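Local coordinates for putative lipoprotein YcdA (Bacillus subtilis subsp. subtilis str. 168, PDB 4R4G), which is of unknown function but is a predicted membrane-anchored lipoprotein that joins an N-terminal Ig-like domain to a C-terminal alpha+beta domain through a kinked helix, at residues Lys148-Tyr153 with Val236-Lys241; Ala164-Ile169 with Asn175-Asp180. All blocks are in the same frame, centred on the assembly; numbering follows the deposited sequence.

Contact 1: Lys148-Tyr153 with Val236-Lys241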
ATOM      1  N   LYS A 148      -3.709   3.495  -3.969  1.00 63.40           N
ATOM      2  CA  LYS A 148      -4.680   4.084  -4.896  1.00 63.53           C
ATOM      3  C   LYS A 148      -5.646   2.958  -5.304  1.00 67.93           C
ATOM      4  O   LYS A 148      -6.858   3.086  -5.094  1.00 69.37           O
ATOM      5  CB  LYS A 148      -3.979   4.769  -6.104  1.00 66.50           C
ATOM      6  CG  LYS A 148      -3.162   6.041  -5.730  1.00 71.98           C
ATOM      7  CD  LYS A 148      -2.505   6.753  -6.946  1.00 81.98           C
ATOM      8  CE  LYS A 148      -1.385   7.725  -6.579  1.00 92.79           C
ATOM      9  NZ  LYS A 148      -0.002   7.138  -6.752  1.00 98.26           N
ATOM     10  N   ALA A 149      -5.097   1.814  -5.745  1.00 63.56           N
ATOM     11  CA  ALA A 149      -5.862   0.618  -6.078  1.00 63.82           C
ATOM     12  C   ALA A 149      -6.703   0.111  -4.880  1.00 67.37           C
ATOM     13  O   ALA A 149      -7.892  -0.127  -5.075  1.00 68.53           O
ATOM     14  CB  ALA A 149      -4.940  -0.472  -6.573  1.00 65.13           C
ATOM     15  N   LEU A 150      -6.140   0.013  -3.649  1.00 63.23           N
ATOM     16  CA  LEU A 150      -6.927  -0.433  -2.485  1.00 62.83           C
ATOM     17  C   LEU A 150      -8.121   0.508  -2.221  1.00 71.02           C
ATOM     18  O   LEU A 150      -9.225   0.040  -1.928  1.00 72.33           O
ATOM     19  CB  LEU A 150      -6.093  -0.588  -1.206  1.00 61.37           C
ATOM     20  CG  LEU A 150      -6.939  -0.956   0.019  1.00 66.50           C
ATOM     21  CD1 LEU A 150      -7.501  -2.369  -0.087  1.00 67.52           C
ATOM     22  CD2 LEU A 150      -6.208  -0.746   1.298  1.00 69.11           C
ATOM     23  N   SER A 151      -7.902   1.824  -2.355  1.00 68.25           N
ATOM     24  CA  SER A 151      -8.934   2.840  -2.171  1.00 68.12           C
ATOM     25  C   SER A 151     -10.043   2.679  -3.229  1.00 72.47           C
ATOM     26  O   SER A 151     -11.213   2.859  -2.879  1.00 75.16           O
ATOM     27  CB  SER A 151      -8.321   4.239  -2.223  1.00 72.87           C
ATOM     28  OG  SER A 151      -9.213   5.237  -1.754  1.00 88.84           O
ATOM     29  N   ALA A 152      -9.687   2.311  -4.498  1.00 66.87           N
ATOM     30  CA  ALA A 152     -10.644   2.068  -5.599  1.00 67.44           C
ATOM     31  C   ALA A 152     -11.553   0.877  -5.278  1.00 71.94           C
ATOM     32  O   ALA A 152     -12.749   0.934  -5.547  1.00 72.87           O
ATOM     33  CB  ALA A 152      -9.905   1.818  -6.906  1.00 69.29           C
ATOM     34  N   TYR A 153     -10.982  -0.188  -4.670  1.00 67.64           N
ATOM     35  CA  TYR A 153     -11.698  -1.373  -4.220  1.00 66.83           C
ATOM     36  C   TYR A 153     -12.716  -0.974  -3.174  1.00 68.92           C
ATOM     37  O   TYR A 153     -13.861  -1.385  -3.270  1.00 70.45           O
ATOM     38  CB  TYR A 153     -10.725  -2.417  -3.644  1.00 68.31           C
ATOM     39  CG  TYR A 153     -10.253  -3.455  -4.637  1.00 72.66           C
ATOM     40  CD1 TYR A 153     -10.981  -4.619  -4.859  1.00 75.86           C
ATOM     41  CD2 TYR A 153      -9.054  -3.294  -5.327  1.00 74.30           C
ATOM     42  CE1 TYR A 153     -10.532  -5.594  -5.745  1.00 79.21           C
ATOM     43  CE2 TYR A 153      -8.596  -4.263  -6.219  1.00 76.94           C
ATOM     44  CZ  TYR A 153      -9.343  -5.408  -6.431  1.00 87.74           C
ATOM     45  OH  TYR A 153      -8.905  -6.356  -7.321  1.00 93.48           O
ATOM     46  N   VAL A 236      -0.361  -2.417   2.125  1.00 66.45           N
ATOM     47  CA  VAL A 236      -1.104  -1.181   2.257  1.00 64.11           C
ATOM     48  C   VAL A 236      -1.672  -1.146   3.661  1.00 69.94           C
ATOM     49  O   VAL A 236      -2.309  -2.103   4.116  1.00 71.79           O
ATOM     50  CB  VAL A 236      -2.190  -1.003   1.177  1.00 67.23           C
ATOM     51  CG1 VAL A 236      -2.836   0.378   1.290  1.00 67.37           C
ATOM     52  CG2 VAL A 236      -1.628  -1.205  -0.224  1.00 66.81           C
ATOM     53  N   GLU A 237      -1.394  -0.060   4.357  1.00 66.03           N
ATOM     54  CA  GLU A 237      -1.845   0.196   5.710  1.00 67.07           C
ATOM     55  C   GLU A 237      -3.108   1.044   5.606  1.00 70.99           C
ATOM     56  O   GLU A 237      -3.055   2.203   5.182  1.00 71.24           O
ATOM     57  CB  GLU A 237      -0.715   0.902   6.468  1.00 68.98           C
ATOM     58  CG  GLU A 237      -0.872   1.004   7.968  1.00 83.82           C
ATOM     59  CD  GLU A 237       0.443   1.102   8.722  1.00112.00           C
ATOM     60  OE1 GLU A 237       1.310   0.211   8.542  1.00111.18           O
ATOM     61  OE2 GLU A 237       0.592   2.057   9.519  1.00106.13           O
ATOM     62  N   ALA A 238      -4.258   0.436   5.900  1.00 66.58           N
ATOM     63  CA  ALA A 238      -5.547   1.119   5.824  1.00 64.47           C
ATOM     64  C   ALA A 238      -5.973   1.583   7.198  1.00 65.82           C
ATOM     65  O   ALA A 238      -6.106   0.769   8.111  1.00 65.54           O
ATOM     66  CB  ALA A 238      -6.587   0.201   5.228  1.00 64.92           C
ATOM     67  N   THR A 239      -6.121   2.897   7.367  1.00 61.53           N
ATOM     68  CA  THR A 239      -6.542   3.442   8.649  1.00 62.65           C
ATOM     69  C   THR A 239      -7.981   3.817   8.433  1.00 68.47           C
ATOM     70  O   THR A 239      -8.302   4.695   7.621  1.00 69.77           O
ATOM     71  CB  THR A 239      -5.596   4.558   9.139  1.00 70.38           C
ATOM     72  OG1 THR A 239      -4.232   4.066   9.187  1.00 68.65           O
ATOM     73  CG2 THR A 239      -6.014   5.110  10.489  1.00 63.98           C
ATOM     74  N   VAL A 240      -8.860   3.085   9.107  1.00 64.36           N
ATOM     75  CA  VAL A 240     -10.274   3.218   8.895  1.00 63.32           C
ATOM     76  C   VAL A 240     -10.993   3.811  10.088  1.00 71.05           C
ATOM     77  O   VAL A 240     -10.862   3.299  11.205  1.00 71.89           O
ATOM     78  CB  VAL A 240     -10.865   1.812   8.540  1.00 65.29           C
ATOM     79  CG1 VAL A 240     -12.401   1.834   8.466  1.00 65.21           C
ATOM     80  CG2 VAL A 240     -10.262   1.254   7.244  1.00 63.05           C
ATOM     81  N   LYS A 241     -11.789   4.882   9.817  1.00 68.99           N
ATOM     82  CA  LYS A 241     -12.691   5.542  10.753  0.50 70.26           C
ATOM     83  C   LYS A 241     -14.047   4.846  10.557  1.00 74.01           C
ATOM     84  O   LYS A 241     -14.639   5.015   9.483  1.00 72.41           O
ATOM     85  CB  LYS A 241     -12.746   7.061  10.459  0.50 73.42           C
ATOM     86  CG  LYS A 241     -13.682   7.877  11.365  0.50 86.15           C
ATOM     87  CD  LYS A 241     -13.645   9.392  11.048  0.50 96.29           C
ATOM     88  CE  LYS A 241     -14.442   9.799   9.819  0.50 99.33           C
ATOM     89  NZ  LYS A 241     -14.214  11.218   9.446  0.50104.23           N
TER

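Contact 2: Ala164-Ile169 with Asn175-Asp180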
ATOM      1  N   ALA A 164     -14.291   5.234 -12.670  1.00 99.35           N
ATOM      2  CA  ALA A 164     -13.921   4.839 -14.037  1.00102.30           C
ATOM      3  C   ALA A 164     -12.485   4.317 -14.097  1.00105.21           C
ATOM      4  O   ALA A 164     -12.107   3.585 -15.019  1.00106.79           O
ATOM      5  CB  ALA A 164     -14.096   6.008 -14.982  1.00106.61           C
ATOM      6  N   ASP A 165     -11.710   4.660 -13.074  1.00 98.49           N
ATOM      7  CA  ASP A 165     -10.338   4.237 -12.940  1.00 97.22           C
ATOM      8  C   ASP A 165     -10.206   2.778 -12.489  1.00 95.04           C
ATOM      9  O   ASP A 165      -9.171   2.176 -12.770  1.00 95.80           O
ATOM     10  CB  ASP A 165      -9.625   5.150 -11.934  1.00 98.33           C
ATOM     11  CG  ASP A 165      -9.088   6.453 -12.500  1.00118.04           C
ATOM     12  OD1 ASP A 165      -9.313   6.721 -13.713  1.00123.26           O
ATOM     13  OD2 ASP A 165      -8.436   7.205 -11.739  1.00123.31           O
ATOM     14  N   PHE A 166     -11.224   2.218 -11.790  1.00 85.12           N
ATOM     15  CA  PHE A 166     -11.196   0.872 -11.203  1.00 81.00           C
ATOM     16  C   PHE A 166     -10.620  -0.209 -12.125  1.00 86.04           C
ATOM     17  O   PHE A 166      -9.653  -0.867 -11.743  1.00 83.61           O
ATOM     18  CB  PHE A 166     -12.576   0.418 -10.686  1.00 80.55           C
ATOM     19  CG  PHE A 166     -12.506  -0.899  -9.944  1.00 78.95           C
ATOM     20  CD1 PHE A 166     -11.950  -0.972  -8.670  1.00 78.46           C
ATOM     21  CD2 PHE A 166     -12.913  -2.080 -10.551  1.00 80.96           C
ATOM     22  CE1 PHE A 166     -11.848  -2.193  -8.004  1.00 78.02           C
ATOM     23  CE2 PHE A 166     -12.799  -3.298  -9.886  1.00 82.33           C
ATOM     24  CZ  PHE A 166     -12.296  -3.342  -8.607  1.00 78.13           C
ATOM     25  N   GLU A 167     -11.219  -0.418 -13.294  1.00 86.31           N
ATOM     26  CA  GLU A 167     -10.749  -1.441 -14.218  1.00 88.99           C
ATOM     27  C   GLU A 167      -9.289  -1.167 -14.622  1.00 97.14           C
ATOM     28  O   GLU A 167      -8.454  -2.061 -14.475  1.00 97.47           O
ATOM     29  CB  GLU A 167     -11.665  -1.525 -15.440  1.00 93.52           C
ATOM     30  CG  GLU A 167     -13.142  -1.618 -15.071  1.00102.24           C
ATOM     31  CD  GLU A 167     -13.902  -2.838 -15.558  1.00122.77           C
ATOM     32  OE1 GLU A 167     -13.392  -3.564 -16.444  1.00143.09           O
ATOM     33  OE2 GLU A 167     -15.033  -3.053 -15.066  1.00100.32           O
ATOM     34  N   LYS A 168      -8.969   0.088 -15.022  1.00 95.56           N
ATOM     35  CA  LYS A 168      -7.623   0.514 -15.446  1.00 96.64           C
ATOM     36  C   LYS A 168      -6.566   0.252 -14.376  1.00 96.65           C
ATOM     37  O   LYS A 168      -5.500  -0.289 -14.672  1.00 96.87           O
ATOM     38  CB  LYS A 168      -7.589   2.024 -15.816  1.00101.72           C
ATOM     39  CG  LYS A 168      -8.618   2.487 -16.862  1.00133.13           C
ATOM     40  CD  LYS A 168      -8.926   3.998 -16.753  1.00144.84           C
ATOM     41  CE  LYS A 168     -10.118   4.426 -17.586  1.00149.74           C
ATOM     42  NZ  LYS A 168     -10.582   5.794 -17.228  1.00149.54           N
ATOM     43  N   ILE A 169      -6.872   0.641 -13.138  1.00 89.24           N
ATOM     44  CA  ILE A 169      -5.992   0.574 -11.980  1.00 85.34           C
ATOM     45  C   ILE A 169      -5.825  -0.866 -11.442  1.00 84.77           C
ATOM     46  O   ILE A 169      -4.708  -1.233 -11.103  1.00 83.66           O
ATOM     47  CB  ILE A 169      -6.568   1.566 -10.914  1.00 86.52           C
ATOM     48  CG1 ILE A 169      -6.051   2.995 -11.172  1.00 88.80           C
ATOM     49  CG2 ILE A 169      -6.353   1.149  -9.462  1.00 82.41           C
ATOM     50  CD1 ILE A 169      -6.661   4.106 -10.207  1.00102.33           C
ATOM     51  N   ASN A 175     -18.276  -4.973 -12.005  1.00 89.31           N
ATOM     52  CA  ASN A 175     -19.587  -5.628 -11.995  1.00 89.41           C
ATOM     53  C   ASN A 175     -19.536  -7.014 -11.348  1.00 91.50           C
ATOM     54  O   ASN A 175     -20.319  -7.268 -10.443  1.00 90.15           O
ATOM     55  CB  ASN A 175     -20.175  -5.691 -13.395  1.00 94.32           C
ATOM     56  CG  ASN A 175     -20.114  -4.356 -14.091  1.00127.94           C
ATOM     57  OD1 ASN A 175     -20.948  -3.477 -13.849  1.00113.87           O
ATOM     58  ND2 ASN A 175     -19.052  -4.139 -14.880  1.00129.19           N
ATOM     59  N   GLU A 176     -18.573  -7.852 -11.725  1.00 88.80           N
ATOM     60  CA  GLU A 176     -18.428  -9.200 -11.174  1.00 89.32           C
ATOM     61  C   GLU A 176     -18.013  -9.205  -9.695  1.00 91.76           C
ATOM     62  O   GLU A 176     -18.634  -9.921  -8.914  1.00 90.94           O
ATOM     63  CB  GLU A 176     -17.410 -10.004 -11.995  1.00 93.24           C
ATOM     64  CG  GLU A 176     -17.601 -11.508 -11.937  1.00105.28           C
ATOM     65  CD  GLU A 176     -16.814 -12.265 -12.986  1.00124.04           C
ATOM     66  OE1 GLU A 176     -15.577 -12.400 -12.820  1.00114.92           O
ATOM     67  OE2 GLU A 176     -17.434 -12.710 -13.979  1.00114.29           O
ATOM     68  N   ILE A 177     -16.970  -8.426  -9.318  1.00 87.95           N
ATOM     69  CA  ILE A 177     -16.444  -8.392  -7.949  1.00 85.54           C
ATOM     70  C   ILE A 177     -17.471  -7.802  -6.976  1.00 83.98           C
ATOM     71  O   ILE A 177     -17.582  -8.311  -5.863  1.00 83.28           O
ATOM     72  CB  ILE A 177     -15.051  -7.702  -7.859  1.00 89.01           C
ATOM     73  CG1 ILE A 177     -14.375  -7.973  -6.506  1.00 88.79           C
ATOM     74  CG2 ILE A 177     -15.071  -6.208  -8.195  1.00 89.53           C
ATOM     75  CD1 ILE A 177     -12.911  -8.075  -6.598  1.00 97.43           C
ATOM     76  N   VAL A 178     -18.256  -6.799  -7.417  1.00 77.47           N
ATOM     77  CA  VAL A 178     -19.293  -6.136  -6.626  1.00 75.11           C
ATOM     78  C   VAL A 178     -20.488  -7.088  -6.407  1.00 81.99           C
ATOM     79  O   VAL A 178     -20.966  -7.214  -5.275  1.00 80.94           O
ATOM     80  CB  VAL A 178     -19.737  -4.808  -7.292  1.00 77.80           C
ATOM     81  CG1 VAL A 178     -21.020  -4.263  -6.669  1.00 76.52           C
ATOM     82  CG2 VAL A 178     -18.632  -3.771  -7.235  1.00 76.21           C
ATOM     83  N   ASN A 179     -20.976  -7.735  -7.484  1.00 80.98           N
ATOM     84  CA  ASN A 179     -22.096  -8.669  -7.401  1.00 82.15           C
ATOM     85  C   ASN A 179     -21.755  -9.832  -6.486  1.00 85.14           C
ATOM     86  O   ASN A 179     -22.578 -10.213  -5.647  1.00 83.08           O
ATOM     87  CB  ASN A 179     -22.506  -9.163  -8.788  1.00 89.12           C
ATOM     88  CG  ASN A 179     -23.434  -8.210  -9.500  1.00121.48           C
ATOM     89  OD1 ASN A 179     -23.111  -7.040  -9.752  1.00115.66           O
ATOM     90  ND2 ASN A 179     -24.621  -8.688  -9.825  1.00119.16           N
ATOM     91  N   ASP A 180     -20.525 -10.354  -6.603  1.00 83.52           N
ATOM     92  CA  ASP A 180     -20.060 -11.435  -5.740  1.00 84.79           C
ATOM     93  C   ASP A 180     -20.026 -10.970  -4.288  1.00 87.29           C
ATOM     94  O   ASP A 180     -20.513 -11.693  -3.414  1.00 87.15           O
ATOM     95  CB  ASP A 180     -18.680 -11.951  -6.180  1.00 88.32           C
ATOM     96  CG  ASP A 180     -18.655 -12.776  -7.462  1.00106.03           C
ATOM     97  OD1 ASP A 180     -19.759 -13.137  -7.977  1.00108.84           O
ATOM     98  OD2 ASP A 180     -17.541 -13.072  -7.950  1.00113.12           O
TER

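Contact 1: Lys148-Tyr153 with Val236-Lys241
Leu150 reaches from helix 145-157 to Val236 and Ala238 on strand 233-244, a small case of a helix packing on a sheet through one branched side chain. Its CB leaves the helix in the direction of the strand. The first torsion (chi1 176°) sets CG anti to the backbone N and turns the chain toward the strand, which carries CD2, rather than CB or CG, into contact. Of the two branches CD2 does all the touching: it lies 3.6 Å from Val236 CG1 and 4.1 Å from Ala238 CB. Leu150 and Val236 run past each other in opposite directions. Val236 and Ala238 are alternate residues, and so present their side chains on the same side of the strand, and CD2 touches both. All three residues are buried, and the contact is purely apolar. Helices laid on a sheet in this way are consistent with the NTF2-like clan to which the DUF5105 family belongs. The strand beneath lies between 221-230 and 293-301, antiparallel to each; Val236 and Ala238 pair through backbone hydrogen bonds with Val297 and Val295. Met299 of strand 293-301 touches both Ala149 and Val236, while helix 165-170 packs against another side of helix 145-157.

Contact 2: Ala164-Ile169 with Asn175-Asp180
Phe166 and Ile177 supply the apolar half of this contact between two successive helices, and Glu167 and Asn175 the polar half. The nonpolar pair is narrow. Ile177 CG2 lies 4.0 Å from Phe166 CZ and 4.1 Å from Phe166 CE2, so a single methyl meets the far end of the ring, and it does so obliquely. Both side chains leave their helices in the direction of the other helix. CG of Phe166 lies anti to the backbone N (chi1 -173°), which directs the ring toward Ile177. Further cover for the ring comes from Ala152 and Val156 of helix 145-157, and it makes an edge-to-face stack with Tyr153.

The two segments belong to consecutive helices joined by a short loop, within the helical part of the DUF5105 domain: the short helix 165-170 is followed, after a few residues, by the long helix 174-192. At the closest pair of backbones, Glu167 and Asn175, the CA atoms are still 10.0 Å apart, and the side chains do the bridging.

The polar approach is looser and involves more exposed residues. Glu167 OE2 comes 4.2 Å from Asn175 ND2, too far for a hydrogen bond, with the carboxylate and amide planes turned 54° apart and the two side chains crossing at about a right angle. Glu167 reaches this place through a bend at its second torsion (chi2 -121°). The same OE2 accepts a hydrogen bond from the backbone N of Lys174, which ties the carboxylate to the first turn of the second helix. Beside it, Asn173 OD1 accepts a hydrogen bond from the backbone N of Glu176, at the start of that helix.

How the contacts relate
Contacts 1 and 2 are joined through helix 145-157, which carries one half of contact 1 and also packs against both helices of contact 2. Leu150 of this helix serves the sheet, and other residues meet helices 165-170 and 174-192: Ala149 CA sits 3.5 Å from Ile169 CG2, and Tyr153 CE1 is equally close to Ile177 CD1. Tyr153 CA also meets Phe166 CE1 at 3.9 Å. The centres of the two contacts are about 15 Å apart, and along the chain contact 2 is nested inside the loop closed by contact 1. With no active site or ligand established, both contacts are best read as structural packing, building outward from sheet to helix to helical pair.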